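Local coordinates for protein her-1 (Caenorhabditis elegans, PDB 1SZH) that dictates male development in the nematode, probably acting directly in cell signalling during sex determination, and inhibits the function of TRA-2A, at residues A[88-93]-A[113-118]; A[96-101]-A[106-111]. The protein carries 2 engineered substitutions. One frame throughout, in Å; residues are numbered along the deposited sequence.

Contact 1. Residues A[88-93]-A[113-118]; sequences RRCENR and KSCSLL. With ACT (acetate ion), chain C.
A disulfide does nearly all the joining here: C90 SG and C115 SG lie 2.3 Å apart, rather long for such a bond, and the few other approaches across the pair are loose van der Waals ones around the sulfurs. The bridge twists to a chi3 of 71°, and the two backbones come as close as 5.7 Å between C90 CA and C115 CA. C90 sends its sulfur out with SG turned opposite the backbone N, whereas C115 tucks its own sulfur between N and the carbonyl carbon. Just beyond C115 the chain leaves helical geometry at S116, whose CB still rests 4.0 Å from C90 SG. The S116 hydroxyl turns away from the bridge to I112 O, one turn back, and F79 from a loop covers both C90 and S116. On the other flank of the bridge the methylene R93 CG passes 4.2 Å from C115 SG.

R93 also works with R89, one helical turn earlier, to hold an acetate ion, probably picked up from the crystallisation liquor. The two arginines take separate oxygens, each through NE and each in the plane at the edge of its guanidinium: R89 NE reaches OXT at 3.0 Å with an N-H...O angle of 175°, and R93 NE reaches O at 2.9 Å with 167°. R89 gets there with an extended chain; R93, starting nearer, folds back at chi2 and chi3. The carboxylate is thus spanned by two positive side chains, while R93 NH1 makes a weak hydrogen bond to S111 OG. As a whole this is a disulfide-clamped antiparallel helical hairpin, tying helix 85-97 to the end of helix 105-115 in a cystine-rich, all-helical secreted protein.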
loop_
_atom_site.group_PDB
_atom_site.type_symbol
_atom_site.label_atom_id
_atom_site.label_comp_id
_atom_site.label_asym_id
_atom_site.label_seq_id
_atom_site.Cartn_x
_atom_site.Cartn_y
_atom_site.Cartn_z
ATOM N N ARG A 88 13.799 10.077 2.283
ATOM C CA ARG A 88 12.625 10.563 1.558
ATOM C C ARG A 88 12.340 9.641 0.371
ATOM O O ARG A 88 11.183 9.375 0.051
ATOM C CB ARG A 88 12.870 11.986 1.067
ATOM C CG ARG A 88 11.726 12.594 0.280
ATOM C CD ARG A 88 11.912 14.112 0.185
ATOM N NE ARG A 88 10.877 14.765 -0.615
ATOM C CZ ARG A 88 10.785 14.673 -1.939
ATOM N NH1 ARG A 88 11.670 13.958 -2.619
ATOM N NH2 ARG A 88 9.806 15.295 -2.583
ATOM N N ARG A 89 13.393 9.133 -0.264
ATOM C CA ARG A 89 13.187 8.230 -1.385
ATOM C C ARG A 89 12.515 6.934 -0.927
ATOM O O ARG A 89 11.616 6.434 -1.594
ATOM C CB ARG A 89 14.521 7.890 -2.068
ATOM C CG ARG A 89 14.351 7.082 -3.318
ATOM C CD ARG A 89 15.687 6.820 -3.961
ATOM N NE ARG A 89 15.524 6.172 -5.259
ATOM C CZ ARG A 89 16.550 5.650 -5.933
ATOM N NH1 ARG A 89 17.775 5.705 -5.426
ATOM N NH2 ARG A 89 16.349 5.067 -7.098
ATOM N N CYS A 90 12.962 6.385 0.200
ATOM C CA CYS A 90 12.352 5.149 0.686
ATOM C C CYS A 90 10.922 5.447 1.150
ATOM O O CYS A 90 10.022 4.628 0.955
ATOM C CB CYS A 90 13.204 4.575 1.836
ATOM S SG CYS A 90 12.807 2.922 2.457
ATOM N N GLU A 91 10.706 6.621 1.747
ATOM C CA GLU A 91 9.358 6.981 2.203
ATOM C C GLU A 91 8.394 7.012 1.010
ATOM O O GLU A 91 7.293 6.429 1.059
ATOM C CB GLU A 91 9.363 8.353 2.890
ATOM C CG GLU A 91 7.968 8.914 3.157
ATOM C CD GLU A 91 8.000 10.233 3.889
ATOM O OE1 GLU A 91 9.111 10.745 4.132
ATOM O OE2 GLU A 91 6.914 10.751 4.220
ATOM N N ASN A 92 8.821 7.664 -0.071
ATOM C CA ASN A 92 7.977 7.760 -1.265
ATOM C C ASN A 92 7.762 6.411 -1.945
ATOM O O ASN A 92 6.656 6.138 -2.416
ATOM C CB ASN A 92 8.560 8.782 -2.246
ATOM C CG ASN A 92 8.443 10.207 -1.722
ATOM O OD1 ASN A 92 7.518 10.526 -0.966
ATOM N ND2 ASN A 92 9.364 11.073 -2.130
ATOM N N ARG A 93 8.801 5.578 -1.979
ATOM C CA ARG A 93 8.719 4.246 -2.565
ATOM C C ARG A 93 7.691 3.468 -1.734
ATOM O O ARG A 93 6.821 2.794 -2.276
ATOM C CB ARG A 93 10.100 3.578 -2.499
ATOM C CG ARG A 93 10.140 2.036 -2.539
ATOM C CD ARG A 93 10.129 1.450 -3.937
ATOM N NE ARG A 93 11.174 1.944 -4.837
ATOM C CZ ARG A 93 12.359 1.363 -5.062
ATOM N NH1 ARG A 93 12.714 0.247 -4.443
ATOM N NH2 ARG A 93 13.169 1.875 -5.987
ATOM N N LYS A 113 11.859 -3.212 3.061
ATOM C CA LYS A 113 12.934 -3.613 3.965
ATOM C C LYS A 113 14.277 -3.352 3.285
ATOM O O LYS A 113 15.211 -2.902 3.933
ATOM C CB LYS A 113 12.817 -5.097 4.328
ATOM C CG LYS A 113 13.846 -5.552 5.370
ATOM C CD LYS A 113 13.552 -6.964 5.834
ATOM C CE LYS A 113 14.523 -7.408 6.928
ATOM N NZ LYS A 113 14.181 -8.773 7.417
ATOM N N SER A 114 14.363 -3.604 1.980
ATOM C CA SER A 114 15.624 -3.376 1.287
ATOM C C SER A 114 16.029 -1.910 1.257
ATOM O O SER A 114 17.189 -1.611 1.502
ATOM C CB SER A 114 15.559 -3.947 -0.124
ATOM O OG SER A 114 15.571 -5.366 -0.049
ATOM N N CYS A 115 15.112 -0.979 0.979
ATOM C CA CYS A 115 15.545 0.412 0.954
ATOM C C CYS A 115 15.860 0.996 2.316
ATOM O O CYS A 115 16.520 2.018 2.410
ATOM C CB CYS A 115 14.581 1.346 0.198
ATOM S SG CYS A 115 12.886 1.512 0.648
ATOM N N SER A 116 15.391 0.345 3.362
ATOM C CA SER A 116 15.663 0.844 4.703
ATOM C C SER A 116 16.727 -0.026 5.401
ATOM O O SER A 116 16.871 0.035 6.618
ATOM C CB SER A 116 14.360 0.862 5.544
ATOM O OG SER A 116 13.802 -0.448 5.643
ATOM N N LEU A 117 17.488 -0.828 4.653
ATOM C CA LEU A 117 18.484 -1.700 5.297
ATOM C C LEU A 117 19.515 -1.035 6.195
ATOM O O LEU A 117 20.020 -1.663 7.133
ATOM C CB LEU A 117 19.222 -2.537 4.250
ATOM C CG LEU A 117 18.460 -3.756 3.737
ATOM C CD1 LEU A 117 19.275 -4.414 2.622
ATOM C CD2 LEU A 117 18.209 -4.754 4.856
ATOM N N LEU A 118 19.851 0.211 5.908
ATOM C CA LEU A 118 20.822 0.918 6.732
ATOM C C LEU A 118 20.121 1.795 7.766
ATOM O O LEU A 118 20.742 2.636 8.415
ATOM C CB LEU A 118 21.757 1.758 5.862
ATOM C CG LEU A 118 22.537 0.945 4.824
ATOM C CD1 LEU A 118 23.564 1.844 4.157
ATOM C CD2 LEU A 118 23.231 -0.222 5.479
HETATM C C ACT C . 12.178 4.917 -6.764
HETATM O O ACT C . 11.034 4.390 -6.380
HETATM O OXT ACT C . 12.701 5.999 -6.316
HETATM C CH3 ACT C . 13.031 4.267 -7.799
#

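Contact 2. Residues A[96-101]-A[106-111]; sequences NLMTSP and ATRLDS
The tight connection of a helical hairpin is gripped here by one buried arginine: R108, on the second helix, reaches back to the type I beta turn L97 to S100 that follows the first. Its chain runs fully extended from CG to NE, which carries the guanidinium across to the turn's carbonyls. R108 NH2 gives a weak hydrogen bond to S100 O, 2.8 Å long but bent to 126°. Stronger anchors lie outside the pair: NE bonds to I103 O, and NH2 also to Y52 OH of helix 47-59. L97 O, by contrast, sits over a guanidinium face, 3.2 Å above the plane and displaced toward the rim, so it meets the positive group without being an in-plane acceptor; that carbonyl already receives S100 N within the turn. At the edge of the group a water donates to M98 O at 2.7 Å and accepts only weakly from R108 NH1. M98 crosses the arginine obliquely, its SD 3.9 Å from R108 NH1, and its side chain also packs on F126. With an alanine here in place of R108, the turn would probably lose this grip, taking from I103 O and Y52 OH the bonds R108 gives them and opening a gap beside M98 SD.

One turn further along helix 105-115, L97 CD1 packs 3.6 Å from S111 OG. The turn is braced from within as well: S100 OG donates to N96 O at 2.7 Å, standing 39° out of the carbonyl plane, while T99 N reaches that oxygen from the opposite face. This is the closed end of an antiparallel alpha-alpha hairpin, here braced by an arginine and tied through Y52 to helix 47-59.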
loop_
_atom_site.group_PDB
_atom_site.type_symbol
_atom_site.label_atom_id
_atom_site.label_comp_id
_atom_site.label_asym_id
_atom_site.label_seq_id
_atom_site.Cartn_x
_atom_site.Cartn_y
_atom_site.Cartn_z
ATOM N N ASN A 96 4.108 4.586 -2.420
ATOM C CA ASN A 96 3.633 4.083 -3.703
ATOM C C ASN A 96 3.311 2.588 -3.603
ATOM O O ASN A 96 2.249 2.165 -4.028
ATOM C CB ASN A 96 4.674 4.330 -4.799
ATOM C CG ASN A 96 4.680 5.777 -5.272
ATOM O OD1 ASN A 96 3.631 6.433 -5.308
ATOM N ND2 ASN A 96 5.853 6.276 -5.650
ATOM N N LEU A 97 4.216 1.802 -3.036
ATOM C CA LEU A 97 3.970 0.366 -2.907
ATOM C C LEU A 97 2.728 0.086 -2.082
ATOM O O LEU A 97 1.900 -0.753 -2.454
ATOM C CB LEU A 97 5.168 -0.327 -2.230
ATOM C CG LEU A 97 6.445 -0.443 -3.060
ATOM C CD1 LEU A 97 7.637 -0.787 -2.143
ATOM C CD2 LEU A 97 6.241 -1.495 -4.126
ATOM N N MET A 98 2.594 0.785 -0.964
ATOM C CA MET A 98 1.486 0.517 -0.049
ATOM C C MET A 98 0.130 0.975 -0.529
ATOM O O MET A 98 -0.876 0.721 0.133
ATOM C CB MET A 98 1.800 1.119 1.331
ATOM C CG MET A 98 3.048 0.489 1.994
ATOM S SD MET A 98 2.785 -1.221 2.587
ATOM C CE MET A 98 1.840 -0.916 4.108
ATOM N N THR A 99 0.094 1.660 -1.670
ATOM C CA THR A 99 -1.185 2.079 -2.232
ATOM C C THR A 99 -1.417 1.427 -3.616
ATOM O O THR A 99 -2.317 1.833 -4.348
ATOM C CB THR A 99 -1.284 3.631 -2.349
ATOM O OG1 THR A 99 -0.145 4.136 -3.060
ATOM C CG2 THR A 99 -1.346 4.274 -0.963
ATOM N N SER A 100 -0.607 0.413 -3.954
ATOM C CA SER A 100 -0.695 -0.307 -5.239
ATOM C C SER A 100 -1.456 -1.610 -4.934
ATOM O O SER A 100 -0.888 -2.570 -4.432
ATOM C CB SER A 100 0.714 -0.586 -5.775
ATOM O OG SER A 100 1.339 0.650 -6.098
ATOM N N PRO A 101 -2.752 -1.660 -5.268
ATOM C CA PRO A 101 -3.529 -2.869 -4.955
ATOM C C PRO A 101 -3.095 -4.216 -5.484
ATOM O O PRO A 101 -3.383 -5.241 -4.844
ATOM C CB PRO A 101 -4.945 -2.498 -5.398
ATOM C CG PRO A 101 -4.702 -1.597 -6.584
ATOM C CD PRO A 101 -3.556 -0.713 -6.064
ATOM N N ALA A 106 4.341 -9.650 0.486
ATOM C CA ALA A 106 5.745 -10.022 0.487
ATOM C C ALA A 106 6.592 -9.177 -0.444
ATOM O O ALA A 106 7.694 -8.760 -0.080
ATOM C CB ALA A 106 5.892 -11.500 0.142
ATOM N N THR A 107 6.068 -8.909 -1.631
ATOM C CA THR A 107 6.804 -8.114 -2.605
ATOM C C THR A 107 6.987 -6.684 -2.102
ATOM O O THR A 107 8.072 -6.123 -2.205
ATOM C CB THR A 107 6.085 -8.122 -3.962
ATOM O OG1 THR A 107 6.051 -9.465 -4.451
ATOM C CG2 THR A 107 6.829 -7.243 -4.981
ATOM N N ARG A 108 5.933 -6.100 -1.541
ATOM C CA ARG A 108 6.051 -4.741 -1.019
ATOM C C ARG A 108 7.048 -4.705 0.134
ATOM O O ARG A 108 7.939 -3.857 0.171
ATOM C CB ARG A 108 4.735 -4.235 -0.432
ATOM C CG ARG A 108 3.545 -4.204 -1.343
ATOM C CD ARG A 108 2.387 -3.638 -0.542
ATOM N NE ARG A 108 1.142 -3.656 -1.323
ATOM C CZ ARG A 108 0.018 -3.087 -0.909
ATOM N NH1 ARG A 108 -0.037 -2.467 0.282
ATOM N NH2 ARG A 108 -1.043 -3.104 -1.698
ATOM N N LEU A 109 6.872 -5.610 1.099
ATOM C CA LEU A 109 7.714 -5.592 2.278
ATOM C C LEU A 109 9.173 -5.878 1.986
ATOM O O LEU A 109 10.055 -5.302 2.626
ATOM C CB LEU A 109 7.144 -6.524 3.359
ATOM C CG LEU A 109 5.765 -6.111 3.895
ATOM C CD1 LEU A 109 5.238 -7.183 4.864
ATOM C CD2 LEU A 109 5.845 -4.761 4.602
ATOM N N ASP A 110 9.443 -6.748 1.023
ATOM C CA ASP A 110 10.829 -7.037 0.668
ATOM C C ASP A 110 11.483 -5.760 0.128
ATOM O O ASP A 110 12.632 -5.455 0.457
ATOM C CB ASP A 110 10.912 -8.141 -0.395
ATOM C CG ASP A 110 10.544 -9.510 0.151
ATOM O OD1 ASP A 110 10.629 -9.715 1.385
ATOM O OD2 ASP A 110 10.186 -10.387 -0.663
ATOM N N SER A 111 10.746 -5.002 -0.686
ATOM C CA SER A 111 11.298 -3.775 -1.279
ATOM C C SER A 111 11.484 -2.696 -0.228
ATOM O O SER A 111 12.507 -2.011 -0.212
ATOM C CB SER A 111 10.377 -3.287 -2.421
ATOM O OG SER A 111 10.870 -2.065 -2.955
HETATM O O HOH W 1 -1.139 -0.390 2.573
#

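How the contacts relate
Both contacts bind helix 85-97 to helix 105-115 in the same hairpin, one near the turn, the other farther along, where helix 105-115 ends, with centres about 12 Å apart. Contact 1 lies toward the outside of the molecule, about 14 Å from the chain's centre, and relies on a covalent cystine with arginines turned outward to a small anion. Contact 2 holds the turn end, buried only about 6 Å from that centre, where an arginine faces inward and is held mainly by I103 O and a tyrosine, with weak bonds to S100 O and a water. The two meet where R93 of contact 1 touches S111 of contact 2, so the hairpin's interface continues from one to the other.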